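Hypothetical protein UNP Q5LQD5_SILPO (Silicibacter pomeroyi, PDB 2IMH) is of unknown function but belongs to the DUF1028 family, with a fold of antiparallel sheets packed against helices. Local coordinates at residues Thr14-Ser25 against Gly162-His172; Thr141-Ile151 against Ile190-Gln198. All blocks are in the same frame, centred on the assembly; numbering follows the deposited sequence.

The two contacts are adjacent layers of one alpha/beta fold, their centres about 9 Å apart. Interaction 1 joins two neighbouring inner strands, 16-23 and 165-172, of the six-stranded antiparallel sheet, with only 175-182 beyond the latter; interaction 2 pairs two helices, 142-155 and 189-200, lying over one face of that sheet. Along the chain the segments alternate: strand, helix, strand, helix. Helix 142-155 leads on to strand 165-172, so the chain returns to the sheet between the two helices. The layers touch where L163 CD1 meets I190 CD1 at 3.6 Å, and M168 also reaches into the helix layer near L146 and L147. Sheet and helix pair therefore share one hydrophobic interface.

Interaction 1: Thr14-Ser25 against Gly162-His172; sequences TGAIGGAAATGS and GLLSAAMLVLH
H172 and T14 close one end of this antiparallel strand pair, and S165 with S25 closes the other. CG of H172 lies anti to the backbone N (chi1 -177°), which carries the imidazole back to T14; NE2 gives a weak, bent bond to T14 O (3.0 Å, 127° at the hydrogen), while ND1 is engaged by D174 N. A16 N sits at the ring edge, near its plane, and binds T14 OG1 in an ST turn; D11 holds that same hydroxyl. Between the ends, paired backbone bonds run from I17-L171 to T23-S165. I17 CG1 rests against L171 CB at 4.0 Å. G18 leaves room for V170, whose CG2 would collide with any CB there. At the far end T23 O takes two donors, L164 N at 2.8 Å and S165 N at 3.3 Å, making a classic bulge. S165 OG, turned between its own N and carbonyl carbon (chi1 69°), donates to S25 O at 2.7 Å from a direction tilted out of the carbonyl plane, and also bonds V28 N. An alanine here lacks the hydroxyl and is likely to leave S25 O and V28 N without this shared partner, freeing the turn to shift. A22 CB packs on L163 CD1 at 3.9 Å, on the same sheet face as A20, A166, M168 and V170. That face looks onto helix 142-155, through L146 and L147; strands 4-11 and 175-182 flank the pair on its two sides, and L171 meets L37 on the opposite face.

Interaction 2: Thr141-Ile151 against Ile190-Gln198; sequences TFERRLLAALI and IGALEQLYQ
Y197 reaches across from its helix and sets its ring, a large flat bump, among E143, R144 and L147. Y197 CE1 lies 3.3 Å from E143 CB, R144 CG stands 4.1 Å from Y197 CE2, and L147 CD1 meets Y197 CD2; all three approach the ring obliquely. With CG anti to the backbone N (chi1 167°), the ring is thrown out toward the partner helix. L147 returns the favour: its two methyls fork between three residues, CD1 between Y197 and E194 CG, CD2 against L193 CD2 at 3.8 Å. L193 CD2 in turn fills the notch between L147 and L150, whose CD1 is 3.9 Å away. At the other end I190 straddles L150 and I151. Its CD1 presses on L150 CB at 3.8 Å and on the backbone O, while CG2 meets I151 CD1 at 3.4 Å, a close-set pair of methyls. These interlocking side chains fill the gap between antiparallel segments whose axes come within 10.6 Å at closest and run at 169°; the joint is made mainly by side-chain packing. Both helices lie on the same face of the six-stranded sheet: F142, L146 and L150 touch strand 4-11, L146 and L147 strand 165-172, and L193 and Y197 sit over L180 of strand 175-182. Helix 126-137 also packs against helix 142-155, through F135 and M131.

Interaction 1: Thr14-Ser25 against Gly162-His172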
loop_
_atom_site.group_PDB
_atom_site.type_symbol
_atom_site.label_atom_id
_atom_site.label_comp_id
_atom_site.label_asym_id
_atom_site.label_seq_id
_atom_site.Cartn_x
_atom_site.Cartn_y
_atom_site.Cartn_z
ATOM N N THR A 14 -15.231 -5.362 4.690
ATOM C CA THR A 14 -15.255 -4.145 5.529
ATOM C C THR A 14 -15.310 -2.839 4.743
ATOM O O THR A 14 -15.731 -1.796 5.267
ATOM C CB THR A 14 -14.051 -4.079 6.475
ATOM O OG1 THR A 14 -12.841 -3.899 5.713
ATOM C CG2 THR A 14 -13.946 -5.368 7.298
ATOM N N GLY A 15 -14.867 -2.882 3.496
ATOM C CA GLY A 15 -14.762 -1.678 2.696
ATOM C C GLY A 15 -13.424 -1.001 2.947
ATOM O O GLY A 15 -13.148 0.056 2.369
ATOM N N ALA A 16 -12.584 -1.612 3.789
ATOM C CA ALA A 16 -11.223 -1.077 3.972
ATOM C C ALA A 16 -10.473 -1.122 2.655
ATOM O O ALA A 16 -10.726 -1.986 1.806
ATOM C CB ALA A 16 -10.460 -1.859 5.018
ATOM N N ILE A 17 -9.545 -0.190 2.505
ATOM C CA ILE A 17 -8.615 -0.186 1.373
ATOM C C ILE A 17 -7.205 -0.161 1.949
ATOM O O ILE A 17 -6.986 0.327 3.066
ATOM C CB ILE A 17 -8.868 0.999 0.411
ATOM C CG1 ILE A 17 -8.798 2.363 1.135
ATOM C CG2 ILE A 17 -10.195 0.779 -0.343
ATOM C CD1 ILE A 17 -8.854 3.581 0.186
ATOM N N GLY A 18 -6.252 -0.716 1.219
ATOM C CA GLY A 18 -4.890 -0.682 1.726
ATOM C C GLY A 18 -3.827 -1.007 0.720
ATOM O O GLY A 18 -4.108 -1.269 -0.446
ATOM N N GLY A 19 -2.589 -0.954 1.186
ATOM C CA GLY A 19 -1.460 -1.312 0.333
ATOM C C GLY A 19 -0.257 -1.627 1.198
ATOM O O GLY A 19 -0.236 -1.301 2.398
ATOM N N ALA A 20 0.735 -2.255 0.587
ATOM C CA ALA A 20 1.978 -2.564 1.278
ATOM C C ALA A 20 3.094 -2.583 0.266
ATOM O O ALA A 20 2.858 -2.865 -0.909
ATOM C CB ALA A 20 1.875 -3.876 1.981
ATOM N N ALA A 21 4.314 -2.290 0.709
ATOM C CA ALA A 21 5.425 -2.201 -0.248
ATOM C C ALA A 21 6.738 -2.456 0.449
ATOM O O ALA A 21 6.848 -2.316 1.673
ATOM C CB ALA A 21 5.455 -0.814 -0.887
ATOM N N ALA A 22 7.745 -2.808 -0.334
ATOM C CA ALA A 22 9.093 -2.955 0.193
ATOM C C ALA A 22 10.058 -2.642 -0.938
ATOM O O ALA A 22 9.732 -2.870 -2.108
ATOM C CB ALA A 22 9.314 -4.365 0.747
ATOM N N THR A 23 11.203 -2.046 -0.591
ATOM C CA THR A 23 12.258 -1.797 -1.569
ATOM C C THR A 23 13.630 -2.089 -1.010
ATOM O O THR A 23 13.815 -2.230 0.205
ATOM C CB THR A 23 12.344 -0.320 -2.023
ATOM O OG1 THR A 23 12.765 0.500 -0.924
ATOM C CG2 THR A 23 11.026 0.194 -2.626
ATOM N N GLY A 24 14.612 -2.153 -1.911
ATOM C CA GLY A 24 15.997 -2.200 -1.473
ATOM C C GLY A 24 16.593 -0.820 -1.206
ATOM O O GLY A 24 17.819 -0.654 -1.283
ATOM N N SER A 25 15.736 0.155 -0.884
ATOM C CA SER A 25 16.155 1.513 -0.557
ATOM C C SER A 25 15.382 2.045 0.661
ATOM O O SER A 25 14.694 1.279 1.338
ATOM C CB SER A 25 15.980 2.427 -1.774
ATOM O OG SER A 25 16.669 3.662 -1.612
ATOM N N GLY A 162 18.530 -7.581 -1.465
ATOM C CA GLY A 162 18.018 -7.417 -0.105
ATOM C C GLY A 162 17.078 -6.218 -0.038
ATOM O O GLY A 162 17.069 -5.370 -0.928
ATOM N N LEU A 163 16.269 -6.161 1.008
ATOM C CA LEU A 163 15.365 -5.045 1.205
ATOM C C LEU A 163 15.841 -4.193 2.378
ATOM O O LEU A 163 16.400 -4.732 3.336
ATOM C CB LEU A 163 13.957 -5.572 1.496
ATOM C CG LEU A 163 13.282 -6.375 0.372
ATOM C CD1 LEU A 163 12.036 -7.090 0.869
ATOM C CD2 LEU A 163 12.940 -5.479 -0.808
ATOM N N LEU A 164 15.594 -2.884 2.307
ATOM C CA LEU A 164 15.977 -1.967 3.380
ATOM C C LEU A 164 14.785 -1.242 4.014
ATOM O O LEU A 164 14.912 -0.709 5.128
ATOM C CB LEU A 164 17.003 -0.927 2.902
ATOM C CG LEU A 164 18.398 -1.428 2.520
ATOM C CD1 LEU A 164 19.245 -0.223 2.088
ATOM C CD2 LEU A 164 19.032 -2.205 3.700
ATOM N N SER A 165 13.643 -1.210 3.323
ATOM C CA SER A 165 12.438 -0.567 3.906
ATOM C C SER A 165 11.152 -1.289 3.527
ATOM O O SER A 165 11.074 -1.968 2.493
ATOM C CB SER A 165 12.374 0.914 3.531
ATOM O OG SER A 165 12.122 1.107 2.132
ATOM N N ALA A 166 10.141 -1.149 4.370
ATOM C CA ALA A 166 8.840 -1.762 4.126
ATOM C C ALA A 166 7.789 -0.869 4.758
ATOM O O ALA A 166 8.083 -0.122 5.702
ATOM C CB ALA A 166 8.775 -3.170 4.745
ATOM N N ALA A 167 6.567 -0.924 4.227
ATOM C CA ALA A 167 5.472 -0.146 4.783
ATOM C C ALA A 167 4.115 -0.750 4.472
ATOM O O ALA A 167 3.965 -1.544 3.527
ATOM C CB ALA A 167 5.515 1.273 4.263
HETATM N N MSE A 168 3.130 -0.306 5.247
HETATM C CA MSE A 168 1.738 -0.661 5.016
HETATM C C MSE A 168 0.889 0.565 5.284
HETATM O O MSE A 168 1.249 1.416 6.107
HETATM C CB MSE A 168 1.293 -1.802 5.940
HETATM C CG MSE A 168 -0.047 -2.432 5.563
HETATM SE SE MSE A 168 -0.316 -4.186 6.400
HETATM C CE MSE A 168 1.186 -5.060 5.533
ATOM N N LEU A 169 -0.230 0.651 4.573
ATOM C CA LEU A 169 -1.163 1.739 4.771
ATOM C C LEU A 169 -2.549 1.135 4.632
ATOM O O LEU A 169 -2.853 0.542 3.586
ATOM C CB LEU A 169 -0.947 2.825 3.713
ATOM C CG LEU A 169 -1.959 3.976 3.751
ATOM C CD1 LEU A 169 -1.768 4.749 5.062
ATOM C CD2 LEU A 169 -1.847 4.911 2.535
ATOM N N VAL A 170 -3.380 1.286 5.662
ATOM C CA VAL A 170 -4.749 0.759 5.608
ATOM C C VAL A 170 -5.727 1.794 6.132
ATOM O O VAL A 170 -5.503 2.398 7.187
ATOM C CB VAL A 170 -4.905 -0.570 6.387
ATOM C CG1 VAL A 170 -6.398 -1.037 6.401
ATOM C CG2 VAL A 170 -3.990 -1.661 5.781
ATOM N N LEU A 171 -6.815 1.979 5.385
ATOM C CA LEU A 171 -7.815 3.012 5.680
ATOM C C LEU A 171 -9.204 2.408 5.763
ATOM O O LEU A 171 -9.552 1.530 4.988
ATOM C CB LEU A 171 -7.821 4.078 4.576
ATOM C CG LEU A 171 -6.475 4.711 4.179
ATOM C CD1 LEU A 171 -6.695 5.716 3.051
ATOM C CD2 LEU A 171 -5.832 5.379 5.399
ATOM N N HIS A 172 -10.008 2.914 6.689
ATOM C CA HIS A 172 -11.391 2.484 6.837
ATOM C C HIS A 172 -12.128 3.616 7.548
ATOM O O HIS A 172 -11.558 4.239 8.437
ATOM C CB HIS A 172 -11.461 1.243 7.702
ATOM C CG HIS A 172 -12.846 0.700 7.841
ATOM N ND1 HIS A 172 -13.730 1.158 8.796
ATOM C CD2 HIS A 172 -13.520 -0.220 7.110
ATOM C CE1 HIS A 172 -14.885 0.525 8.660
ATOM N NE2 HIS A 172 -14.780 -0.324 7.650
#

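Interaction 2: Thr141-Ile151 against Ile190-Gln198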
loop_
_atom_site.group_PDB
_atom_site.type_symbol
_atom_site.label_atom_id
_atom_site.label_comp_id
_atom_site.label_asym_id
_atom_site.label_seq_id
_atom_site.Cartn_x
_atom_site.Cartn_y
_atom_site.Cartn_z
ATOM N N THR A 141 -6.632 -12.069 8.388
ATOM C CA THR A 141 -7.176 -10.704 8.400
ATOM C C THR A 141 -6.490 -9.908 7.284
ATOM O O THR A 141 -5.355 -10.220 6.920
ATOM C CB THR A 141 -6.938 -10.001 9.764
ATOM O OG1 THR A 141 -5.534 -9.844 9.997
ATOM C CG2 THR A 141 -7.536 -10.801 10.917
ATOM N N PHE A 142 -7.194 -8.916 6.740
ATOM C CA PHE A 142 -6.719 -8.111 5.599
ATOM C C PHE A 142 -5.257 -7.694 5.738
ATOM O O PHE A 142 -4.452 -7.902 4.826
ATOM C CB PHE A 142 -7.623 -6.888 5.464
ATOM C CG PHE A 142 -7.296 -5.974 4.310
ATOM C CD1 PHE A 142 -7.242 -6.450 3.007
ATOM C CD2 PHE A 142 -7.127 -4.622 4.524
ATOM C CE1 PHE A 142 -6.989 -5.584 1.945
ATOM C CE2 PHE A 142 -6.875 -3.745 3.464
ATOM C CZ PHE A 142 -6.791 -4.228 2.184
ATOM N N GLU A 143 -4.910 -7.122 6.889
ATOM C CA GLU A 143 -3.541 -6.637 7.123
ATOM C C GLU A 143 -2.494 -7.744 7.034
ATOM O O GLU A 143 -1.405 -7.530 6.506
ATOM C CB GLU A 143 -3.458 -5.966 8.489
ATOM C CG GLU A 143 -4.323 -4.716 8.603
ATOM C CD GLU A 143 -5.795 -4.981 8.929
ATOM O OE1 GLU A 143 -6.227 -6.154 9.047
ATOM O OE2 GLU A 143 -6.533 -3.984 9.071
ATOM N N ARG A 144 -2.827 -8.920 7.560
ATOM C CA ARG A 144 -1.916 -10.055 7.524
ATOM C C ARG A 144 -1.789 -10.633 6.125
ATOM O O ARG A 144 -0.769 -11.241 5.804
ATOM C CB ARG A 144 -2.339 -11.146 8.528
ATOM C CG ARG A 144 -2.203 -10.718 9.990
ATOM C CD ARG A 144 -2.735 -11.822 10.936
ATOM N NE ARG A 144 -1.820 -12.971 10.969
ATOM C CZ ARG A 144 -2.102 -14.178 11.470
ATOM N NH1 ARG A 144 -3.295 -14.441 12.009
ATOM N NH2 ARG A 144 -1.172 -15.136 11.433
ATOM N N ARG A 145 -2.825 -10.447 5.302
ATOM C CA ARG A 145 -2.777 -10.860 3.893
ATOM C C ARG A 145 -1.760 -10.004 3.149
ATOM O O ARG A 145 -0.980 -10.511 2.341
ATOM C CB ARG A 145 -4.161 -10.738 3.242
ATOM C CG ARG A 145 -4.997 -12.006 3.344
ATOM C CD ARG A 145 -6.458 -11.737 3.647
ATOM N NE ARG A 145 -7.166 -10.946 2.637
ATOM C CZ ARG A 145 -8.301 -10.295 2.877
ATOM N NH1 ARG A 145 -8.886 -9.597 1.920
ATOM N NH2 ARG A 145 -8.849 -10.330 4.082
ATOM N N LEU A 146 -1.774 -8.698 3.439
ATOM C CA LEU A 146 -0.807 -7.770 2.852
ATOM C C LEU A 146 0.595 -8.165 3.266
ATOM O O LEU A 146 1.496 -8.251 2.433
ATOM C CB LEU A 146 -1.114 -6.323 3.255
ATOM C CG LEU A 146 -2.406 -5.711 2.686
ATOM C CD1 LEU A 146 -2.703 -4.389 3.395
ATOM C CD2 LEU A 146 -2.336 -5.524 1.154
ATOM N N LEU A 147 0.781 -8.461 4.554
ATOM C CA LEU A 147 2.098 -8.911 5.031
ATOM C C LEU A 147 2.543 -10.205 4.345
ATOM O O LEU A 147 3.703 -10.335 3.945
ATOM C CB LEU A 147 2.113 -9.060 6.554
ATOM C CG LEU A 147 2.084 -7.758 7.365
ATOM C CD1 LEU A 147 1.782 -8.019 8.852
ATOM C CD2 LEU A 147 3.390 -6.962 7.218
ATOM N N ALA A 148 1.620 -11.153 4.215
ATOM C CA ALA A 148 1.894 -12.431 3.551
ATOM C C ALA A 148 2.394 -12.189 2.120
ATOM O O ALA A 148 3.323 -12.856 1.648
ATOM C CB ALA A 148 0.663 -13.294 3.538
ATOM N N ALA A 149 1.770 -11.226 1.442
ATOM C CA ALA A 149 2.173 -10.833 0.094
ATOM C C ALA A 149 3.610 -10.324 0.030
ATOM O O ALA A 149 4.372 -10.739 -0.848
ATOM C CB ALA A 149 1.211 -9.802 -0.478
ATOM N N LEU A 150 3.993 -9.445 0.962
ATOM C CA LEU A 150 5.381 -8.946 1.006
ATOM C C LEU A 150 6.382 -10.090 1.215
ATOM O O LEU A 150 7.408 -10.175 0.542
ATOM C CB LEU A 150 5.559 -7.930 2.135
ATOM C CG LEU A 150 4.841 -6.590 2.004
ATOM C CD1 LEU A 150 5.248 -5.690 3.174
ATOM C CD2 LEU A 150 5.151 -5.915 0.653
ATOM N N ILE A 151 6.076 -10.960 2.169
ATOM C CA ILE A 151 6.932 -12.112 2.464
ATOM C C ILE A 151 7.105 -13.047 1.255
ATOM O O ILE A 151 8.230 -13.465 0.940
ATOM C CB ILE A 151 6.417 -12.846 3.719
ATOM C CG1 ILE A 151 6.757 -12.017 4.962
ATOM C CG2 ILE A 151 6.970 -14.279 3.821
ATOM C CD1 ILE A 151 8.268 -11.910 5.277
ATOM N N ILE A 190 10.779 -6.282 6.489
ATOM C CA ILE A 190 9.436 -6.888 6.529
ATOM C C ILE A 190 9.139 -7.461 7.926
ATOM O O ILE A 190 8.041 -7.272 8.465
ATOM C CB ILE A 190 9.197 -7.946 5.426
ATOM C CG1 ILE A 190 9.393 -7.325 4.038
ATOM C CG2 ILE A 190 7.801 -8.533 5.593
ATOM C CD1 ILE A 190 9.287 -8.341 2.884
ATOM N N GLY A 191 10.129 -8.139 8.508
ATOM C CA GLY A 191 9.994 -8.691 9.867
ATOM C C GLY A 191 9.727 -7.585 10.868
ATOM O O GLY A 191 8.882 -7.722 11.788
ATOM N N ALA A 192 10.442 -6.481 10.695
ATOM C CA ALA A 192 10.292 -5.355 11.611
ATOM C C ALA A 192 8.900 -4.732 11.460
ATOM O O ALA A 192 8.298 -4.282 12.447
ATOM C CB ALA A 192 11.386 -4.327 11.386
ATOM N N LEU A 193 8.404 -4.701 10.219
ATOM C CA LEU A 193 7.038 -4.255 9.952
ATOM C C LEU A 193 6.016 -5.122 10.659
ATOM O O LEU A 193 5.087 -4.595 11.250
ATOM C CB LEU A 193 6.739 -4.241 8.449
ATOM C CG LEU A 193 5.404 -3.606 8.032
ATOM C CD1 LEU A 193 5.263 -2.162 8.492
ATOM C CD2 LEU A 193 5.272 -3.704 6.493
ATOM N N GLU A 194 6.170 -6.439 10.589
ATOM C CA GLU A 194 5.222 -7.315 11.274
ATOM C C GLU A 194 5.224 -7.050 12.789
ATOM O O GLU A 194 4.161 -6.997 13.425
ATOM C CB GLU A 194 5.507 -8.794 10.985
ATOM C CG GLU A 194 4.385 -9.684 11.517
ATOM C CD GLU A 194 4.615 -11.176 11.319
ATOM O OE1 GLU A 194 4.552 -11.670 10.172
ATOM O OE2 GLU A 194 4.809 -11.865 12.340
ATOM N N GLN A 195 6.409 -6.871 13.367
ATOM C CA GLN A 195 6.495 -6.581 14.803
ATOM C C GLN A 195 5.741 -5.295 15.111
ATOM O O GLN A 195 4.997 -5.213 16.101
ATOM C CB GLN A 195 7.945 -6.425 15.239
ATOM C CG GLN A 195 8.674 -7.727 15.542
ATOM C CD GLN A 195 9.982 -7.469 16.274
ATOM O OE1 GLN A 195 10.878 -6.801 15.741
ATOM N NE2 GLN A 195 10.099 -7.987 17.504
ATOM N N LEU A 196 5.942 -4.285 14.264
ATOM C CA LEU A 196 5.285 -2.997 14.470
ATOM C C LEU A 196 3.777 -3.142 14.344
ATOM O O LEU A 196 3.012 -2.563 15.130
ATOM C CB LEU A 196 5.817 -1.965 13.459
ATOM C CG LEU A 196 5.133 -0.590 13.391
ATOM C CD1 LEU A 196 5.147 0.136 14.740
ATOM C CD2 LEU A 196 5.830 0.229 12.333
ATOM N N TYR A 197 3.352 -3.918 13.353
ATOM C CA TYR A 197 1.934 -4.206 13.157
ATOM C C TYR A 197 1.295 -4.836 14.407
ATOM O O TYR A 197 0.212 -4.413 14.824
ATOM C CB TYR A 197 1.726 -5.084 11.909
ATOM C CG TYR A 197 0.336 -5.656 11.863
ATOM C CD1 TYR A 197 -0.734 -4.893 11.411
ATOM C CD2 TYR A 197 0.089 -6.955 12.305
ATOM C CE1 TYR A 197 -2.034 -5.415 11.387
ATOM C CE2 TYR A 197 -1.204 -7.491 12.279
ATOM C CZ TYR A 197 -2.252 -6.708 11.823
ATOM O OH TYR A 197 -3.524 -7.235 11.801
ATOM N N GLN A 198 1.954 -5.824 15.005
ATOM C CA GLN A 198 1.406 -6.449 16.206
ATOM C C GLN A 198 1.281 -5.441 17.339
ATOM O O GLN A 198 0.256 -5.409 18.051
ATOM C CB GLN A 198 2.226 -7.665 16.639
ATOM C CG GLN A 198 2.216 -8.829 15.638
ATOM C CD GLN A 198 0.824 -9.291 15.230
ATOM O OE1 GLN A 198 0.634 -9.755 14.108
ATOM N NE2 GLN A 198 -0.148 -9.171 16.130
#